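Local atomic coordinates of trilobed Protease (Pyrococcus furiosus, PDB entry 2GOP), a protein that forms the beta-propeller domain of a protease with three-lobed architecture and probably serves as an accessory domain to its peptide-cleaving activity. Residues 117-122 against 181-186; 156-159 against 164-167. One frame throughout, in Å; residues are numbered along the deposited sequence. Where two conformers were deposited one is given.

Contact 1. Residues 117-122 against 181-186; sequences KLLIVG and DKIVVN
The ammonium of Lys-117 forms a salt bridge with the carboxylate of Asp-181, NZ standing 2.8 Å from OD1. The two side chains cross at about a right angle, and NZ meets OD1 from above the carboxylate, 52° out of its plane. Two successive bends bring the lysine end there: after an extended chi2 the chain turns at chi3 (-66°) and again at chi4 (-70°). Neither ion relies on this bond alone, because NZ also forms a salt bridge with Asp-114 and OD1 accepts a hydrogen bond from Asn-112.

Deeper in, contact is purely between methyls. Leu-119 CD1 lies 3.9 Å from Ile-183 CD1, and Leu-119 CD2 lies 4.1 Å from Ile-183 CG2, so both leucine branches take part. Facing CA atoms of Leu-119 and Ile-183 are 8.7 Å apart, a spacing of stacked sheets rather than of strands paired within one. The two segments lie on the second strands of consecutive four-stranded propeller blades, and Trp-178 of the strand 175-179 touches both Lys-117 and Leu-119. With two carboxylates near one ammonium, the lysine is probably held protonated, an ionic contact bordering an apolar interface between blades.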
# COMPACT_ATOMS: atom_id res chain seq x y z
N LYS A 117 11.46 27.09 -10.12
CA LYS A 117 11.61 25.69 -10.53
C LYS A 117 10.49 24.79 -9.99
O LYS A 117 10.02 24.94 -8.85
CB LYS A 117 12.96 25.14 -10.11
CG LYS A 117 14.14 25.92 -10.69
CD LYS A 117 15.47 25.18 -10.51
CE LYS A 117 15.90 25.05 -9.05
NZ LYS A 117 16.33 26.33 -8.40
N LEU A 118 10.11 23.81 -10.82
CA LEU A 118 9.02 22.91 -10.53
C LEU A 118 9.48 21.46 -10.74
O LEU A 118 10.00 21.10 -11.81
CB LEU A 118 7.86 23.28 -11.45
CG LEU A 118 6.46 22.71 -11.25
CD1 LEU A 118 5.93 22.96 -9.84
CD2 LEU A 118 5.54 23.31 -12.31
N LEU A 119 9.34 20.63 -9.69
CA LEU A 119 9.68 19.21 -9.76
C LEU A 119 8.43 18.40 -10.08
O LEU A 119 7.46 18.42 -9.32
CB LEU A 119 10.28 18.70 -8.45
CG LEU A 119 10.61 17.19 -8.41
CD1 LEU A 119 11.70 16.85 -9.44
CD2 LEU A 119 11.00 16.73 -7.00
N ILE A 120 8.47 17.69 -11.20
CA ILE A 120 7.41 16.78 -11.62
C ILE A 120 7.95 15.36 -11.62
O ILE A 120 8.98 15.07 -12.24
CB ILE A 120 6.92 17.12 -13.04
CG1 ILE A 120 6.52 18.61 -13.15
CG2 ILE A 120 5.73 16.22 -13.44
CD1 ILE A 120 6.62 19.15 -14.53
N VAL A 121 7.24 14.46 -10.94
CA VAL A 121 7.57 13.04 -10.97
C VAL A 121 6.37 12.25 -11.53
O VAL A 121 5.22 12.46 -11.14
CB VAL A 121 8.02 12.51 -9.59
CG1 VAL A 121 8.43 11.06 -9.68
CG2 VAL A 121 9.16 13.37 -9.04
N GLY A 122 6.65 11.35 -12.46
CA GLY A 122 5.60 10.64 -13.15
C GLY A 122 6.10 9.61 -14.14
O GLY A 122 7.25 9.16 -14.05
N ASP A 181 18.09 23.29 -3.46
CA ASP A 181 18.20 23.14 -4.91
C ASP A 181 18.54 21.72 -5.36
O ASP A 181 18.70 21.46 -6.56
CB ASP A 181 19.20 24.14 -5.48
CG ASP A 181 18.60 25.52 -5.67
OD1 ASP A 181 17.37 25.64 -5.92
OD2 ASP A 181 19.37 26.49 -5.57
N LYS A 182 18.64 20.80 -4.40
CA LYS A 182 18.89 19.40 -4.71
C LYS A 182 17.60 18.61 -4.66
O LYS A 182 16.59 19.07 -4.14
CB LYS A 182 19.91 18.82 -3.74
CG LYS A 182 21.25 19.51 -3.75
CD LYS A 182 22.30 18.70 -3.01
CE LYS A 182 23.60 19.50 -2.81
NZ LYS A 182 24.69 18.70 -2.20
N ILE A 183 17.63 17.41 -5.21
CA ILE A 183 16.50 16.52 -5.15
C ILE A 183 16.91 15.27 -4.38
O ILE A 183 17.95 14.65 -4.66
CB ILE A 183 15.97 16.15 -6.56
CG1 ILE A 183 15.50 17.41 -7.30
CG2 ILE A 183 14.81 15.18 -6.46
CD1 ILE A 183 15.57 17.28 -8.80
N VAL A 184 16.10 14.93 -3.38
CA VAL A 184 16.30 13.71 -2.61
C VAL A 184 15.45 12.63 -3.26
O VAL A 184 14.25 12.80 -3.40
CB VAL A 184 15.89 13.91 -1.16
CG1 VAL A 184 15.91 12.58 -0.38
CG2 VAL A 184 16.80 14.97 -0.52
N VAL A 185 16.08 11.53 -3.64
CA VAL A 185 15.43 10.51 -4.46
C VAL A 185 15.39 9.18 -3.72
O VAL A 185 16.43 8.65 -3.32
CB VAL A 185 16.16 10.34 -5.79
CG1 VAL A 185 15.49 9.27 -6.65
CG2 VAL A 185 16.21 11.67 -6.54
N ASN A 186 14.17 8.66 -3.57
CA ASN A 186 13.91 7.36 -2.97
C ASN A 186 13.74 6.31 -4.07
O ASN A 186 12.87 6.45 -4.92
CB ASN A 186 12.63 7.40 -2.13
CG ASN A 186 12.60 8.56 -1.18
OD1 ASN A 186 13.47 8.68 -0.33
ND2 ASN A 186 11.57 9.41 -1.28

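Contact 2. Residues 156-159 against 164-167; sequences IFDT and VIEE
A classic beta bulge interrupts the antiparallel pairing here, with Ile-165 and Glu-166 both set against the single residue Ile-156. The carbonyl oxygen of Ile-156 is the shared acceptor: Ile-165 N lies 2.9 Å from Ile-156 O and approaches almost in line with the C=O bond (170° at the oxygen), whereas Glu-166 N, at 3.5 Å from the same oxygen, makes a weak bond. In return, Ile-156 N donates to Glu-166 O at 2.8 Å. Val-164 CA adds a CH...O contact to Ile-156 O.

The axes of 156-158 and 164-167 run at 168°, as befits the hairpin that joins the last two strands of a four-stranded propeller blade, 163-171 being an outermost strand of that sheet. Across the bulge the register shifts by one, pairing Phe-157 with Val-164 in a non-hydrogen-bonded pair.

On the Ile-156 side of the sheet, Glu-166 CB packs 4.0 Å from Ile-156 CB. The Glu-166 side chain bends at chi2 (108°) but is modelled in two conformers, so the 3.4 Å approach of its OE1 to Ile-156 CD1 is tentative. At the bulge itself, Ile-165 lays CG1 3.9 Å from Ile-156 CG2, while its own CG2 meets Asp-158 CB. The carboxylate of Asp-158 turns to other partners: OD1 takes Arg-116 in a salt bridge and the amide of Glu-160, and OD2 accepts from the amide of Ser-161. On the face opposite Ile-156, Phe-157 CD1 rests 3.9 Å from Val-164 CG2, the side chains crossing nearly perpendicularly.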
# COMPACT_ATOMS: atom_id res chain seq x y z
N ILE A 156 12.63 18.56 -14.02
CA ILE A 156 12.70 19.89 -13.43
C ILE A 156 12.34 20.88 -14.52
O ILE A 156 13.02 20.97 -15.54
CB ILE A 156 14.09 20.20 -12.86
CG1 ILE A 156 14.45 19.17 -11.77
CG2 ILE A 156 14.13 21.60 -12.25
CD1 ILE A 156 15.76 19.49 -11.05
N PHE A 157 11.24 21.60 -14.31
CA PHE A 157 10.80 22.61 -15.23
C PHE A 157 11.09 23.99 -14.64
O PHE A 157 10.89 24.23 -13.45
CB PHE A 157 9.30 22.47 -15.51
CG PHE A 157 8.83 23.31 -16.66
CD1 PHE A 157 8.88 22.82 -17.96
CD2 PHE A 157 8.38 24.61 -16.45
CE1 PHE A 157 8.47 23.61 -19.02
CE2 PHE A 157 7.97 25.40 -17.52
CZ PHE A 157 8.02 24.89 -18.79
N ASP A 158 11.55 24.89 -15.50
CA ASP A 158 11.93 26.24 -15.12
C ASP A 158 10.92 27.21 -15.71
O ASP A 158 10.79 27.30 -16.93
CB ASP A 158 13.33 26.53 -15.66
CG ASP A 158 13.79 27.96 -15.39
OD1 ASP A 158 13.14 28.69 -14.61
OD2 ASP A 158 14.83 28.35 -15.97
N THR A 159 10.20 27.93 -14.86
CA THR A 159 9.20 28.89 -15.33
C THR A 159 9.81 30.16 -15.95
O THR A 159 9.15 30.86 -16.71
CB THR A 159 8.23 29.31 -14.20
OG1 THR A 159 8.95 29.99 -13.17
CG2 THR A 159 7.53 28.10 -13.63
N VAL A 164 11.92 22.38 -19.78
CA VAL A 164 12.50 21.35 -18.91
C VAL A 164 14.01 21.53 -18.96
O VAL A 164 14.58 21.57 -20.05
CB VAL A 164 12.15 19.91 -19.39
CG1 VAL A 164 12.89 18.88 -18.54
CG2 VAL A 164 10.66 19.67 -19.33
N ILE A 165 14.64 21.65 -17.80
CA ILE A 165 16.09 21.89 -17.72
C ILE A 165 16.86 20.67 -17.23
O ILE A 165 18.05 20.56 -17.46
CB ILE A 165 16.45 23.13 -16.84
CG1 ILE A 165 15.79 23.06 -15.46
CG2 ILE A 165 16.04 24.42 -17.56
CD1 ILE A 165 16.30 24.10 -14.49
N GLU A 166 16.17 19.80 -16.50
CA GLU A 166 16.73 18.52 -16.09
C GLU A 166 15.65 17.44 -16.22
O GLU A 166 14.46 17.72 -16.03
CB GLU A 166 17.26 18.57 -14.65
CG GLU A 166 18.68 19.17 -14.51
CD GLU A 166 18.72 20.56 -13.88
OE1 GLU A 166 17.68 21.04 -13.38
OE2 GLU A 166 19.81 21.17 -13.88
N GLU A 167 16.07 16.23 -16.56
CA GLU A 167 15.19 15.09 -16.72
C GLU A 167 15.99 13.82 -16.47
O GLU A 167 17.07 13.65 -17.02
CB GLU A 167 14.56 15.10 -18.11
CG GLU A 167 13.82 13.80 -18.48
CD GLU A 167 12.86 13.94 -19.65
OE1 GLU A 167 12.90 14.95 -20.37
OE2 GLU A 167 12.05 13.02 -19.86

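In the fold
After two earlier blades and strand 105-111, the chain enters strand 117-123, which carries 117-122, then returns through 151-158 and turns into 163-171. Contact 2 closes this short hairpin, with four residues between its segments. The chain then crosses to the next blade, where 181-186 comes back against 117-122, so contact 1 closes a loop of 58 residues with contact 2 nested inside it. Their centres lie about 10 Å apart. Strands 117-123 and 151-158 are sheet neighbours, probably hydrogen-bonded from Leu-118 N to Phe-157 O (2.8 Å), and the side chains of Ile-156 and Ile-183 touch. Contact 2 thus joins strands within a blade, contact 1 adjacent blades.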